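Local coordinates for beta-glucosidase (Saccharopolyspora erythraea D, PDB 5M6G), which probably hydrolyses terminal, non-reducing beta-D-glucosyl residues to release beta-D-glucose, as a magnesium-binding member of glycosyl hydrolase family 3, at residues T165-A170 with A399-L404. Sequence-based numbering, arbitrary orientation.
Sequences TAEEVA and AEHREL. With MG (magnesium ion), chain E.
The imidazole ring of H401 is met at its edge by two glutamates, E168 on the ND1 side and E167 beside NE2, where a magnesium ion sits. The E168 carboxylate lies nearly coplanar with the ring, and H401 ND1 donates to E168 OE2 at 2.7 Å. The bond is fairly straight, with an N-H...O angle of 162°, and uses the anti lone pair of OE2. The side chains of E167 and H401 run at about a right angle to each other, and the E167 carboxylate is turned 44° from the ring plane. Magnesium joins the two side chains, bound by E167 OE1 at 1.9 Å and by H401 NE2 at 2.2 Å. The 2.9 Å between E167 OE1 and H401 NE2 is therefore the spacing of two ligands on one metal. Four waters bring the coordination to six; one of them also donates a weak hydrogen bond to E167 OE2. With ND1 protonated toward E168, NE2 offers its lone pair to the metal. E168 is a second-shell residue; its bond to ND1 and the metal at NE2 together fix the ring's rotation, and its negative charge may strengthen the donation to magnesium. T141 OG1 and the backbone N of G397 also hydrogen-bond to E168 OE2, giving that buried oxygen three partners. In H401, chi1 of -71° sets CG anti to the carbonyl carbon, directing the ring toward the other helix. A164, on helix 155-170 itself, and Y143, from a loop, pack against H401. The site thus ties helix 155-170, within the TIM-barrel-type N-terminal family region, to the start of helix 399-412, which runs on toward strand 414-418 at the edge of the mixed sheet.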
loop_
_atom_site.group_PDB
_atom_site.type_symbol
_atom_site.label_atom_id
_atom_site.label_comp_id
_atom_site.label_asym_id
_atom_site.label_seq_id
_atom_site.Cartn_x
_atom_site.Cartn_y
_atom_site.Cartn_z
ATOM N N THR A 165 3.085 2.705 11.868
ATOM C CA THR A 165 1.879 3.005 11.103
ATOM C C THR A 165 0.633 2.726 11.934
ATOM O O THR A 165 -0.290 3.549 11.992
ATOM C CB THR A 165 1.864 2.181 9.811
ATOM O OG1 THR A 165 2.966 2.581 8.985
ATOM C CG2 THR A 165 0.574 2.397 9.051
ATOM N N ALA A 166 0.607 1.577 12.608
ATOM C CA ALA A 166 -0.570 1.207 13.387
ATOM C C ALA A 166 -0.842 2.230 14.488
ATOM O O ALA A 166 -1.999 2.579 14.749
ATOM C CB ALA A 166 -0.389 -0.195 13.970
ATOM N N GLU A 167 0.217 2.742 15.124
ATOM C CA GLU A 167 0.024 3.779 16.132
ATOM C C GLU A 167 -0.639 5.010 15.540
ATOM O O GLU A 167 -1.559 5.576 16.146
ATOM C CB GLU A 167 1.353 4.162 16.769
ATOM C CG GLU A 167 1.788 3.252 17.885
ATOM C CD GLU A 167 3.030 3.776 18.560
ATOM O OE1 GLU A 167 3.932 4.255 17.837
ATOM O OE2 GLU A 167 3.094 3.736 19.802
ATOM N N GLU A 168 -0.188 5.445 14.353
ATOM C CA GLU A 168 -0.733 6.677 13.791
ATOM C C GLU A 168 -2.159 6.475 13.306
ATOM O O GLU A 168 -2.966 7.413 13.348
ATOM C CB GLU A 168 0.183 7.197 12.674
ATOM C CG GLU A 168 1.582 7.460 13.200
ATOM C CD GLU A 168 2.405 8.392 12.323
ATOM O OE1 GLU A 168 1.864 8.961 11.353
ATOM O OE2 GLU A 168 3.596 8.556 12.626
ATOM N N VAL A 169 -2.487 5.258 12.868
ATOM C CA VAL A 169 -3.855 4.944 12.468
ATOM C C VAL A 169 -4.750 4.853 13.698
ATOM O O VAL A 169 -5.846 5.421 13.731
ATOM C CB VAL A 169 -3.880 3.645 11.632
ATOM C CG1 VAL A 169 -5.323 3.149 11.418
ATOM C CG2 VAL A 169 -3.179 3.874 10.303
ATOM N N ALA A 170 -4.285 4.157 14.734
ATOM C CA ALA A 170 -5.106 3.982 15.929
ATOM C C ALA A 170 -5.374 5.312 16.619
ATOM O O ALA A 170 -6.404 5.465 17.288
ATOM C CB ALA A 170 -4.435 3.001 16.891
ATOM N N ALA A 399 8.847 12.753 15.767
ATOM C CA ALA A 399 10.253 12.661 15.378
ATOM C C ALA A 399 10.739 11.214 15.359
ATOM O O ALA A 399 11.504 10.826 14.470
ATOM C CB ALA A 399 11.119 13.507 16.319
ATOM N N GLU A 400 10.300 10.393 16.320
ATOM C CA GLU A 400 10.758 9.005 16.357
ATOM C C GLU A 400 10.267 8.226 15.142
ATOM O O GLU A 400 11.001 7.404 14.583
ATOM C CB GLU A 400 10.303 8.311 17.644
ATOM C CG GLU A 400 10.608 9.047 18.932
ATOM C CD GLU A 400 9.486 9.963 19.381
ATOM O OE1 GLU A 400 8.682 9.539 20.249
ATOM O OE2 GLU A 400 9.401 11.113 18.900
ATOM N N HIS A 401 9.030 8.474 14.713
ATOM C CA HIS A 401 8.528 7.798 13.524
ATOM C C HIS A 401 9.211 8.297 12.257
ATOM O O HIS A 401 9.462 7.515 11.327
ATOM C CB HIS A 401 7.023 7.979 13.451
ATOM C CG HIS A 401 6.295 7.187 14.484
ATOM N ND1 HIS A 401 4.922 7.175 14.590
ATOM C CD2 HIS A 401 6.759 6.382 15.470
ATOM C CE1 HIS A 401 4.570 6.391 15.594
ATOM N NE2 HIS A 401 5.665 5.885 16.134
ATOM N N ARG A 402 9.516 9.594 12.190
ATOM C CA ARG A 402 10.236 10.100 11.030
ATOM C C ARG A 402 11.665 9.574 10.991
ATOM O O ARG A 402 12.215 9.367 9.905
ATOM C CB ARG A 402 10.202 11.628 11.016
ATOM C CG ARG A 402 8.805 12.160 10.760
ATOM C CD ARG A 402 8.794 13.656 10.556
ATOM N NE ARG A 402 7.427 14.166 10.534
ATOM C CZ ARG A 402 6.680 14.277 9.440
ATOM N NH1 ARG A 402 7.168 13.911 8.262
ATOM N NH2 ARG A 402 5.447 14.761 9.523
ATOM N N GLU A 403 12.273 9.328 12.155
ATOM C CA GLU A 403 13.602 8.725 12.183
ATOM C C GLU A 403 13.565 7.300 11.640
ATOM O O GLU A 403 14.475 6.874 10.914
ATOM C CB GLU A 403 14.156 8.744 13.612
ATOM C CG GLU A 403 15.546 8.140 13.779
ATOM C CD GLU A 403 16.577 8.743 12.822
ATOM O OE1 GLU A 403 16.480 9.944 12.483
ATOM O OE2 GLU A 403 17.492 8.018 12.368
ATOM N N LEU A 404 12.530 6.543 12.004
ATOM C CA LEU A 404 12.347 5.207 11.447
ATOM C C LEU A 404 12.171 5.273 9.939
ATOM O O LEU A 404 12.732 4.456 9.198
ATOM C CB LEU A 404 11.133 4.539 12.099
ATOM C CG LEU A 404 10.674 3.170 11.598
ATOM C CD1 LEU A 404 11.766 2.162 11.840
ATOM C CD2 LEU A 404 9.396 2.754 12.319
HETATM MG MG MG E . 5.789 4.804 18.026
HETATM O O HOH W 1 6.158 3.427 19.831
HETATM O O HOH W 2 5.727 6.359 19.179
HETATM O O HOH W 3 7.897 4.720 17.811
HETATM O O HOH W 4 6.179 2.951 16.848
#